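Local coordinates for protein ribosome-binding factor A (Thermus thermophilus, PDB 2DYJ) that assists late maturation of the 30S ribosomal subunit by binding the free subunit and is required for efficient processing of 16S rRNA, at residues L8-K13 with V33-L38; A15-E19 with A72-V77; D25-L31 with G57-L62; V44-E50 with R84-W90. All blocks are in the same frame, centred on the assembly; numbering follows the deposited sequence.

From the N terminus, helix 5-21 enters two contacts. Contact 1 sets its 8-13 part on edge strand 32-38 and closes a short loop. Contact 2 sets the next turns, 15-19, against the end of helix 66-74 and closes a much longer one. Contact 3 joins the loop after helix 5-21 to helix 55-64. It is nested inside contact 2, and both cross contact 1. Contact 4 opens after contact 1 has closed, so these two are in series, and it crosses contacts 2 and 3. It pairs strands 44-50 and 84-89. Together the four tie three helices to a three-stranded sheet, the KH-type core of this protein.

Contact 1 (L8-K13 with V33-L38); sequences LEAQLK and VEAVRL
Helix 5-21 lies across edge strand 32-38 of the KH-type sheet, where E9 and K13 of the helix meet V36 and L38 of the strand. The short segments run at 133° to each other, with axes 8.0 Å apart. The E9 chain leaves beside its own backbone N (chi1 -65°) and stays extended. This carries OE2 to L38 N at 2.7 Å. The bond is nearly straight (175°) and enters on the anti side of OE2, somewhat out of the carboxylate plane. K5 forms a salt bridge with the same oxygen. An alanine at E9 is likely to leave the L38 N-H without this acceptor and K5 without its carboxylate mate. V36 points at the helix, and its CG2 sits 3.3 Å from E9 O. K13 CB rests against both methyls of V36, 4.0 Å from CG1 and from CG2. K13 then runs along the strand past V33, and its CG is 4.1 Å from V33 CG1. The strand carries a classic beta bulge, with E34 and A35 set opposite the single residue Y48. L45 of the next strand touches L12, V36 and L38. At the far end L8 crosses L38 tightly, CD2 to CD2 at 3.5 Å.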
# COMPACT_ATOMS: atom_id res chain seq x y z
N LEU A 8 -0.90 -13.61 -3.77
CA LEU A 8 -0.23 -12.87 -2.71
C LEU A 8 -0.60 -11.39 -2.82
O LEU A 8 -0.78 -10.70 -1.81
CB LEU A 8 1.30 -13.04 -2.80
CG LEU A 8 2.07 -12.26 -1.73
CD1 LEU A 8 1.75 -12.81 -0.35
CD2 LEU A 8 3.57 -12.32 -1.99
N GLU A 9 -0.75 -10.91 -4.05
CA GLU A 9 -1.09 -9.51 -4.25
C GLU A 9 -2.47 -9.21 -3.71
O GLU A 9 -2.67 -8.16 -3.14
CB GLU A 9 -0.99 -9.14 -5.74
CG GLU A 9 0.43 -9.23 -6.25
CD GLU A 9 0.56 -8.93 -7.73
OE1 GLU A 9 -0.40 -9.20 -8.47
OE2 GLU A 9 1.63 -8.45 -8.16
N ALA A 10 -3.42 -10.14 -3.87
CA ALA A 10 -4.76 -9.93 -3.33
C ALA A 10 -4.71 -9.84 -1.79
O ALA A 10 -5.37 -9.00 -1.19
CB ALA A 10 -5.68 -11.06 -3.77
N GLN A 11 -3.93 -10.71 -1.16
CA GLN A 11 -3.82 -10.68 0.30
C GLN A 11 -3.19 -9.36 0.77
O GLN A 11 -3.64 -8.76 1.74
CB GLN A 11 -2.98 -11.85 0.82
CG GLN A 11 -3.53 -13.24 0.53
CD GLN A 11 -2.71 -14.35 1.18
OE1 GLN A 11 -3.08 -15.53 1.13
NE2 GLN A 11 -1.59 -13.98 1.80
N LEU A 12 -2.12 -8.95 0.10
CA LEU A 12 -1.43 -7.71 0.45
C LEU A 12 -2.32 -6.49 0.26
O LEU A 12 -2.29 -5.56 1.06
CB LEU A 12 -0.14 -7.55 -0.39
CG LEU A 12 1.02 -8.50 -0.06
CD1 LEU A 12 2.12 -8.43 -1.14
CD2 LEU A 12 1.60 -8.13 1.29
N LYS A 13 -3.11 -6.49 -0.81
CA LYS A 13 -4.02 -5.38 -1.10
C LYS A 13 -5.08 -5.22 -0.02
O LYS A 13 -5.33 -4.11 0.48
CB LYS A 13 -4.71 -5.60 -2.44
CG LYS A 13 -5.74 -4.53 -2.79
CD LYS A 13 -6.29 -4.75 -4.19
CE LYS A 13 -7.80 -4.61 -4.24
NZ LYS A 13 -8.25 -3.23 -3.93
N VAL A 33 -7.46 1.94 -1.89
CA VAL A 33 -6.41 1.26 -2.62
C VAL A 33 -7.04 0.59 -3.83
O VAL A 33 -7.91 -0.27 -3.69
CB VAL A 33 -5.73 0.21 -1.73
CG1 VAL A 33 -4.68 -0.55 -2.54
CG2 VAL A 33 -5.09 0.91 -0.53
N GLU A 34 -6.62 0.99 -5.02
CA GLU A 34 -7.21 0.42 -6.23
C GLU A 34 -6.53 -0.87 -6.66
O GLU A 34 -7.17 -1.75 -7.24
CB GLU A 34 -7.15 1.42 -7.39
CG GLU A 34 -7.67 0.82 -8.70
CD GLU A 34 -6.92 1.32 -9.92
OE1 GLU A 34 -7.06 0.71 -11.00
OE2 GLU A 34 -6.20 2.33 -9.80
N ALA A 35 -5.24 -0.99 -6.40
CA ALA A 35 -4.54 -2.20 -6.82
C ALA A 35 -3.12 -2.18 -6.29
O ALA A 35 -2.65 -1.16 -5.81
CB ALA A 35 -4.53 -2.27 -8.34
N VAL A 36 -2.45 -3.33 -6.36
CA VAL A 36 -1.05 -3.44 -5.96
C VAL A 36 -0.41 -4.37 -6.97
O VAL A 36 -1.09 -5.21 -7.57
CB VAL A 36 -0.86 -4.01 -4.53
CG1 VAL A 36 -1.66 -3.17 -3.53
CG2 VAL A 36 -1.30 -5.49 -4.47
N ARG A 37 0.89 -4.22 -7.16
CA ARG A 37 1.62 -5.08 -8.08
C ARG A 37 2.98 -5.31 -7.44
O ARG A 37 3.68 -4.37 -7.10
CB ARG A 37 1.77 -4.38 -9.43
CG ARG A 37 2.55 -5.19 -10.46
CD ARG A 37 2.90 -4.31 -11.65
NE ARG A 37 3.70 -3.15 -11.22
CZ ARG A 37 4.06 -2.15 -12.02
NH1 ARG A 37 3.70 -2.16 -13.30
NH2 ARG A 37 4.78 -1.15 -11.54
N LEU A 38 3.33 -6.58 -7.26
CA LEU A 38 4.61 -6.93 -6.64
C LEU A 38 5.68 -7.09 -7.72
O LEU A 38 5.39 -7.58 -8.81
CB LEU A 38 4.45 -8.24 -5.86
CG LEU A 38 5.42 -8.62 -4.75
CD1 LEU A 38 5.47 -7.53 -3.69
CD2 LEU A 38 4.98 -9.94 -4.13

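Contact 2 (A15-E19 with A72-V77); sequences ALAEE and ALARRV
R76 lays one face of its guanidinium over A15 and turns its edge to E18 and E19. A15 CA lies over the centre of that face, and A15 CB is 3.5 Å from R76 NE. The E18 chain is extended and crosses R76 at about a right angle. Its OE2 takes both end nitrogens, NH1 and NH2, each at 2.9 Å. Both reach that oxygen from the same face of the carboxylate, whose plane is 49° from the guanidinium. E19 bends at chi2 (-48°) and slides past R76 the other way. Its carboxylate stands almost upright to the guanidinium, at 82°. OE2 of E19 accepts from R76 NH1 at 3.1 Å through its anti lone pair. A water donates to A72 O and, weakly, to the same E19 oxygen. E19 CG also rests on A72 CB, 3.7 Å away. Replacing E19 with alanine would probably cost R76 NH1 its second carboxylate and open a gap over A72. Beneath this network L73 CD2 packs on A15 CB at 3.7 Å, fastening helix 5-21 to the end of helix 66-74. One arginine is shared by two neighbouring glutamates. It offsets only part of their charge but probably still favours the ionised form of both.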
# COMPACT_ATOMS: atom_id res chain seq x y z
N ALA A 15 -4.92 -6.41 2.97
CA ALA A 15 -4.23 -6.10 4.22
C ALA A 15 -3.82 -4.64 4.34
O ALA A 15 -4.01 -3.99 5.38
CB ALA A 15 -2.99 -7.01 4.38
N LEU A 16 -3.24 -4.11 3.27
CA LEU A 16 -2.78 -2.73 3.27
C LEU A 16 -3.96 -1.75 3.28
O LEU A 16 -3.89 -0.70 3.92
CB LEU A 16 -1.88 -2.51 2.04
CG LEU A 16 -0.86 -1.37 2.11
CD1 LEU A 16 -0.09 -1.42 3.42
CD2 LEU A 16 0.09 -1.49 0.92
N ALA A 17 -5.03 -2.08 2.58
CA ALA A 17 -6.19 -1.20 2.57
C ALA A 17 -6.68 -1.05 4.01
O ALA A 17 -7.10 0.03 4.42
CB ALA A 17 -7.30 -1.79 1.68
N GLU A 18 -6.63 -2.13 4.79
CA GLU A 18 -7.07 -2.08 6.18
C GLU A 18 -6.10 -1.33 7.07
O GLU A 18 -6.51 -0.59 7.97
CB GLU A 18 -7.29 -3.49 6.72
CG GLU A 18 -8.52 -4.16 6.13
CD GLU A 18 -8.72 -5.59 6.62
OE1 GLU A 18 -9.67 -6.25 6.15
OE2 GLU A 18 -7.91 -6.05 7.45
N GLU A 19 -4.80 -1.53 6.85
CA GLU A 19 -3.80 -0.85 7.66
C GLU A 19 -3.78 0.65 7.38
O GLU A 19 -3.52 1.44 8.28
CB GLU A 19 -2.41 -1.45 7.42
CG GLU A 19 -2.28 -2.89 7.90
CD GLU A 19 -2.83 -3.08 9.31
OE1 GLU A 19 -2.58 -2.20 10.17
OE2 GLU A 19 -3.49 -4.11 9.56
N ALA A 72 3.22 -3.35 9.98
CA ALA A 72 1.84 -3.81 10.13
C ALA A 72 1.58 -5.02 9.25
O ALA A 72 0.87 -5.96 9.64
CB ALA A 72 0.86 -2.68 9.79
N LEU A 73 2.12 -4.98 8.04
CA LEU A 73 1.95 -6.10 7.14
C LEU A 73 2.72 -7.29 7.67
O LEU A 73 2.25 -8.42 7.58
CB LEU A 73 2.48 -5.76 5.74
CG LEU A 73 1.69 -4.72 4.93
CD1 LEU A 73 2.35 -4.55 3.55
CD2 LEU A 73 0.26 -5.20 4.77
N ALA A 74 3.90 -7.05 8.23
CA ALA A 74 4.72 -8.16 8.72
C ALA A 74 4.00 -8.94 9.81
O ALA A 74 4.31 -10.11 10.05
CB ALA A 74 6.06 -7.65 9.24
N ARG A 75 3.06 -8.28 10.47
CA ARG A 75 2.30 -8.92 11.54
C ARG A 75 1.15 -9.79 11.05
O ARG A 75 0.58 -10.56 11.82
CB ARG A 75 1.77 -7.86 12.51
CG ARG A 75 2.86 -7.25 13.39
CD ARG A 75 2.28 -6.34 14.46
NE ARG A 75 1.85 -5.05 13.94
CZ ARG A 75 2.59 -3.94 13.93
NH1 ARG A 75 3.83 -3.93 14.42
NH2 ARG A 75 2.08 -2.83 13.42
N ARG A 76 0.81 -9.68 9.77
CA ARG A 76 -0.31 -10.47 9.25
C ARG A 76 -0.10 -11.25 7.97
O ARG A 76 -0.98 -12.00 7.56
CB ARG A 76 -1.55 -9.58 9.11
CG ARG A 76 -1.35 -8.29 8.36
CD ARG A 76 -2.62 -7.44 8.44
NE ARG A 76 -3.74 -8.02 7.69
CZ ARG A 76 -4.92 -7.42 7.54
NH1 ARG A 76 -5.14 -6.23 8.10
NH2 ARG A 76 -5.88 -7.98 6.81
N VAL A 77 1.06 -11.07 7.34
CA VAL A 77 1.36 -11.79 6.11
C VAL A 77 2.60 -12.61 6.35
O VAL A 77 3.57 -12.14 6.95
CB VAL A 77 1.61 -10.83 4.92
CG1 VAL A 77 1.91 -11.64 3.65
CG2 VAL A 77 0.39 -9.95 4.70
O HOH W 1 -1.54 -5.80 11.05

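Contact 3 (D25-L31 with G57-L62); sequences DPRLFLL and GALRAL
R27 lies along helix 55-64, touching G57 and A61 from its first side-chain carbon to its last nitrogen. CB sits 3.8 Å from G57 O. CG passes the same carbonyl at a slightly longer distance. CD comes closer, 3.4 Å from G57 O. There the chain bends (chi3 -68°), which turns the guanidinium over the next helical turn. NE is 3.5 Å from A61 CB, and this methyl lies over one face of the group, toward its rim. CZ and NH2 also touch A61. NH1 reaches the CB of R60. The R60 NE is 4.5 Å from R27 NH1, so two positive groups lie close, which is likely to cost some energy.

The edge of the guanidinium is taken by D25. R27 NE donates to D25 OD1 at 3.0 Å, and R27 NH2 to D25 OD2 at 2.8 Å. This is a side-on salt bridge with one oxygen to each nitrogen. OD1 of D25 also accepts from the backbone N of R27, closing an Asx turn. In the KH-type fold this is the connection between helix 5-21 and strand 32-38, folded here onto helix 55-64. A type II turn from L28 to L31 follows.

Below the polar rim the contact is apolar. L28 CD2 packs on A61 CB at 3.7 Å and also touches L62. L31 and L62 reach toward each other tip to tip, CD1 to CD1 at 4.1 Å. I20 of helix 5-21 and V49 of the sheet touch both of these leucines. A water donates to A61 O and, weakly, to D25 OD2.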
# COMPACT_ATOMS: atom_id res chain seq x y z
N ASP A 25 -3.78 9.93 9.74
CA ASP A 25 -3.44 11.10 8.93
C ASP A 25 -4.65 11.63 8.13
O ASP A 25 -5.26 10.91 7.32
CB ASP A 25 -2.28 10.76 7.98
CG ASP A 25 -1.53 11.99 7.53
OD1 ASP A 25 -2.19 12.94 7.09
OD2 ASP A 25 -0.27 12.03 7.60
N PRO A 26 -5.02 12.90 8.36
CA PRO A 26 -6.16 13.47 7.63
C PRO A 26 -5.99 13.50 6.10
O PRO A 26 -6.98 13.55 5.36
CB PRO A 26 -6.31 14.86 8.25
CG PRO A 26 -4.99 15.14 8.89
CD PRO A 26 -4.56 13.81 9.42
N ARG A 27 -4.74 13.47 5.64
CA ARG A 27 -4.46 13.47 4.21
C ARG A 27 -4.94 12.16 3.58
O ARG A 27 -5.09 12.06 2.36
CB ARG A 27 -2.96 13.64 3.97
CG ARG A 27 -2.45 15.03 4.33
CD ARG A 27 -0.93 15.15 4.20
NE ARG A 27 -0.24 14.34 5.21
CZ ARG A 27 1.09 14.21 5.26
NH1 ARG A 27 1.86 14.81 4.36
NH2 ARG A 27 1.65 13.48 6.21
N LEU A 28 -5.21 11.16 4.41
CA LEU A 28 -5.67 9.85 3.94
C LEU A 28 -7.17 9.64 4.07
O LEU A 28 -7.66 8.54 3.84
CB LEU A 28 -4.96 8.74 4.72
CG LEU A 28 -3.43 8.79 4.74
CD1 LEU A 28 -2.90 7.64 5.59
CD2 LEU A 28 -2.89 8.70 3.32
N PHE A 29 -7.91 10.67 4.47
CA PHE A 29 -9.35 10.51 4.64
C PHE A 29 -10.01 10.14 3.30
O PHE A 29 -9.77 10.79 2.28
CB PHE A 29 -9.97 11.79 5.22
CG PHE A 29 -11.47 11.72 5.42
CD1 PHE A 29 -12.04 10.61 6.05
CD2 PHE A 29 -12.30 12.73 4.97
CE1 PHE A 29 -13.43 10.52 6.22
CE2 PHE A 29 -13.69 12.65 5.13
CZ PHE A 29 -14.25 11.55 5.76
N LEU A 30 -10.81 9.07 3.32
CA LEU A 30 -11.52 8.57 2.15
C LEU A 30 -10.64 7.97 1.05
O LEU A 30 -11.12 7.66 -0.04
CB LEU A 30 -12.40 9.65 1.53
CG LEU A 30 -13.47 10.20 2.48
CD1 LEU A 30 -14.41 11.13 1.69
CD2 LEU A 30 -14.24 9.04 3.11
N LEU A 31 -9.35 7.83 1.33
CA LEU A 31 -8.45 7.24 0.34
C LEU A 31 -8.73 5.75 0.21
O LEU A 31 -9.00 5.07 1.21
CB LEU A 31 -6.99 7.41 0.76
CG LEU A 31 -5.99 6.75 -0.20
CD1 LEU A 31 -4.82 7.69 -0.42
CD2 LEU A 31 -5.53 5.39 0.33
N GLY A 57 -0.45 15.11 -1.53
CA GLY A 57 -0.39 15.05 -0.07
C GLY A 57 -0.67 13.66 0.49
O GLY A 57 -0.07 13.22 1.49
N ALA A 58 -1.58 12.93 -0.16
CA ALA A 58 -1.90 11.58 0.27
C ALA A 58 -0.69 10.69 0.02
O ALA A 58 -0.31 9.87 0.87
CB ALA A 58 -3.10 11.05 -0.51
N LEU A 59 -0.07 10.84 -1.14
CA LEU A 59 1.09 10.01 -1.47
C LEU A 59 2.22 10.29 -0.49
O LEU A 59 2.95 9.38 -0.13
CB LEU A 59 1.53 10.25 -2.93
CG LEU A 59 0.50 9.87 -4.00
CD1 LEU A 59 1.04 10.22 -5.38
CD2 LEU A 59 0.19 8.38 -3.94
N ARG A 60 2.35 11.53 -0.04
CA ARG A 60 3.44 11.84 0.90
C ARG A 60 3.16 11.23 2.25
O ARG A 60 4.08 10.77 2.93
CB ARG A 60 3.62 13.35 1.07
CG ARG A 60 4.41 14.00 -0.04
CD ARG A 60 4.86 15.40 0.40
NE ARG A 60 3.74 16.32 0.51
CZ ARG A 60 3.22 16.98 -0.52
NH1 ARG A 60 3.72 16.81 -1.75
NH2 ARG A 60 2.21 17.81 -0.33
N ALA A 61 1.88 11.25 2.63
CA ALA A 61 1.45 10.69 3.91
C ALA A 61 1.71 9.19 3.97
O ALA A 61 2.17 8.67 5.00
CB ALA A 61 -0.05 10.98 4.14
N LEU A 62 1.43 8.50 2.88
CA LEU A 62 1.67 7.05 2.83
C LEU A 62 3.16 6.79 2.85
O LEU A 62 3.65 5.94 3.61
CB LEU A 62 1.06 6.46 1.56
CG LEU A 62 -0.47 6.46 1.53
CD1 LEU A 62 -0.97 6.23 0.08
CD2 LEU A 62 -0.97 5.36 2.49
O HOH W 2 1.92 9.56 7.50

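Contact 4 (V44-E50 with R84-W90); sequences VLSVYVE and RLEFLPW
V47 and F87 mark the packed side of two neighbouring parallel strands, 44-50 and 84-89. Helices 55-64 and 66-74 form the crossover between them, as in a KH-type fold. Backbone bonds run from L45 N to R84 O (2.8 Å) and on to V49 N and L88 O. On the helix-covered face, V47 and F87 lie side by side, with V47 CB 3.8 Å from F87 CD1. L45 and L85 do the same, with L45 CB 3.9 Å from L85 CD2. L62 and S63 touch F87 here, while L69 and V70 touch L85. The other face carries S46, Y48, E86 and L88. Y48 CE1 and L88 CD1 are close, at 3.4 Å. The carbonyl O of P89 lies at the edge of the Y48 ring, 3.7 Å from CD1. Residues 92-94 also touch this tyrosine. The contact loosens at its exposed end. There W90 N bonds only weakly to V49 O (124°), and W90 CD1 stays 4.2 Å from E50 CA. R84, exposed at the other end, turns away to a salt bridge with E66. S46 OG donates to E86 OE1 at 2.9 Å, nearly in line with its C-O bond. A neutral donor of this kind would probably steady the glutamate's charge without cancelling it.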
# COMPACT_ATOMS: atom_id res chain seq x y z
N VAL A 44 9.65 -5.20 -4.00
CA VAL A 44 8.85 -3.98 -3.87
C VAL A 44 7.41 -4.19 -4.29
O VAL A 44 7.13 -4.86 -5.28
CB VAL A 44 9.44 -2.85 -4.75
CG1 VAL A 44 8.55 -1.59 -4.68
CG2 VAL A 44 10.86 -2.55 -4.32
N LEU A 45 6.50 -3.58 -3.54
CA LEU A 45 5.07 -3.65 -3.85
C LEU A 45 4.67 -2.24 -4.25
O LEU A 45 4.85 -1.28 -3.49
CB LEU A 45 4.26 -4.09 -2.62
CG LEU A 45 2.75 -4.26 -2.86
CD1 LEU A 45 2.54 -5.55 -3.64
CD2 LEU A 45 1.99 -4.31 -1.56
N SER A 46 4.16 -2.11 -5.48
CA SER A 46 3.67 -0.82 -5.97
C SER A 46 2.22 -0.81 -5.54
O SER A 46 1.49 -1.76 -5.82
CB SER A 46 3.78 -0.73 -7.49
OG SER A 46 5.14 -0.70 -7.88
N VAL A 47 1.80 0.27 -4.88
CA VAL A 47 0.45 0.40 -4.34
C VAL A 47 -0.22 1.58 -5.02
O VAL A 47 0.24 2.71 -4.88
CB VAL A 47 0.53 0.67 -2.82
CG1 VAL A 47 -0.88 0.70 -2.22
CG2 VAL A 47 1.39 -0.42 -2.13
N TYR A 48 -1.28 1.32 -5.76
CA TYR A 48 -1.99 2.36 -6.51
C TYR A 48 -3.21 2.83 -5.73
O TYR A 48 -4.11 2.05 -5.42
CB TYR A 48 -2.38 1.80 -7.87
CG TYR A 48 -1.18 1.29 -8.65
CD1 TYR A 48 -0.40 2.15 -9.43
CD2 TYR A 48 -0.76 -0.04 -8.54
CE1 TYR A 48 0.76 1.69 -10.07
CE2 TYR A 48 0.39 -0.50 -9.17
CZ TYR A 48 1.15 0.36 -9.93
OH TYR A 48 2.28 -0.12 -10.53
N VAL A 49 -3.26 4.12 -5.43
CA VAL A 49 -4.35 4.64 -4.61
C VAL A 49 -5.18 5.77 -5.21
O VAL A 49 -4.70 6.53 -6.06
CB VAL A 49 -3.79 5.15 -3.27
CG1 VAL A 49 -3.11 4.02 -2.54
CG2 VAL A 49 -2.78 6.29 -3.51
N GLU A 50 -6.42 5.86 -4.75
CA GLU A 50 -7.32 6.93 -5.18
C GLU A 50 -7.52 7.86 -3.98
O GLU A 50 -8.13 7.48 -2.97
CB GLU A 50 -8.69 6.38 -5.62
CG GLU A 50 -9.74 7.50 -5.87
CD GLU A 50 -11.17 6.99 -6.07
OE1 GLU A 50 -11.46 5.83 -5.71
OE2 GLU A 50 -12.03 7.75 -6.59
N ARG A 84 9.06 -3.65 0.22
CA ARG A 84 8.99 -2.26 0.65
C ARG A 84 7.89 -1.70 -0.22
O ARG A 84 7.59 -2.28 -1.26
CB ARG A 84 10.32 -1.54 0.41
CG ARG A 84 11.48 -2.17 1.17
CD ARG A 84 11.08 -2.59 2.60
NE ARG A 84 10.62 -1.47 3.42
CZ ARG A 84 10.65 -1.49 4.76
NH1 ARG A 84 11.11 -2.56 5.39
NH2 ARG A 84 10.22 -0.45 5.47
N LEU A 85 7.28 -0.60 0.19
CA LEU A 85 6.14 -0.04 -0.54
C LEU A 85 6.42 1.22 -1.34
O LEU A 85 7.09 2.13 -0.85
CB LEU A 85 5.02 0.26 0.44
CG LEU A 85 4.82 -0.88 1.46
CD1 LEU A 85 3.85 -0.46 2.60
CD2 LEU A 85 4.26 -2.09 0.71
N GLU A 86 5.87 1.28 -2.55
CA GLU A 86 6.00 2.45 -3.40
C GLU A 86 4.55 2.90 -3.64
O GLU A 86 3.73 2.09 -4.06
CB GLU A 86 6.65 2.07 -4.73
CG GLU A 86 6.74 3.21 -5.71
CD GLU A 86 7.14 2.75 -7.10
OE1 GLU A 86 6.93 1.55 -7.42
OE2 GLU A 86 7.63 3.59 -7.88
N PHE A 87 4.24 4.17 -3.36
CA PHE A 87 2.87 4.62 -3.53
C PHE A 87 2.70 5.46 -4.78
O PHE A 87 3.44 6.43 -4.99
CB PHE A 87 2.45 5.40 -2.30
CG PHE A 87 2.51 4.57 -1.05
CD1 PHE A 87 1.49 3.69 -0.73
CD2 PHE A 87 3.63 4.64 -0.21
CE1 PHE A 87 1.57 2.88 0.43
CE2 PHE A 87 3.72 3.85 0.95
CZ PHE A 87 2.68 2.97 1.26
N LEU A 88 1.73 5.08 -5.60
CA LEU A 88 1.47 5.75 -6.87
C LEU A 88 -0.01 6.10 -7.04
O LEU A 88 -0.88 5.52 -6.41
CB LEU A 88 1.89 4.83 -8.03
CG LEU A 88 3.36 4.37 -8.02
CD1 LEU A 88 3.57 3.20 -8.95
CD2 LEU A 88 4.25 5.54 -8.43
N PRO A 89 -0.30 7.08 -7.91
CA PRO A 89 -1.69 7.49 -8.15
C PRO A 89 -2.40 6.35 -8.90
O PRO A 89 -1.74 5.59 -9.64
CB PRO A 89 -1.53 8.74 -9.00
CG PRO A 89 -0.26 8.46 -9.77
CD PRO A 89 0.64 7.91 -8.68
N TRP A 90 -3.72 6.23 -8.72
CA TRP A 90 -4.48 5.15 -9.36
C TRP A 90 -4.38 5.14 -10.87
O TRP A 90 -4.52 4.09 -11.49
CB TRP A 90 -5.97 5.20 -8.98
CG TRP A 90 -6.76 6.29 -9.67
CD1 TRP A 90 -6.87 7.60 -9.27
CD2 TRP A 90 -7.54 6.17 -10.88
NE1 TRP A 90 -7.67 8.29 -10.16
CE2 TRP A 90 -8.09 7.44 -11.15
CE3 TRP A 90 -7.82 5.11 -11.75
CZ2 TRP A 90 -8.91 7.69 -12.26
CZ3 TRP A 90 -8.64 5.35 -12.86
CH2 TRP A 90 -9.18 6.63 -13.10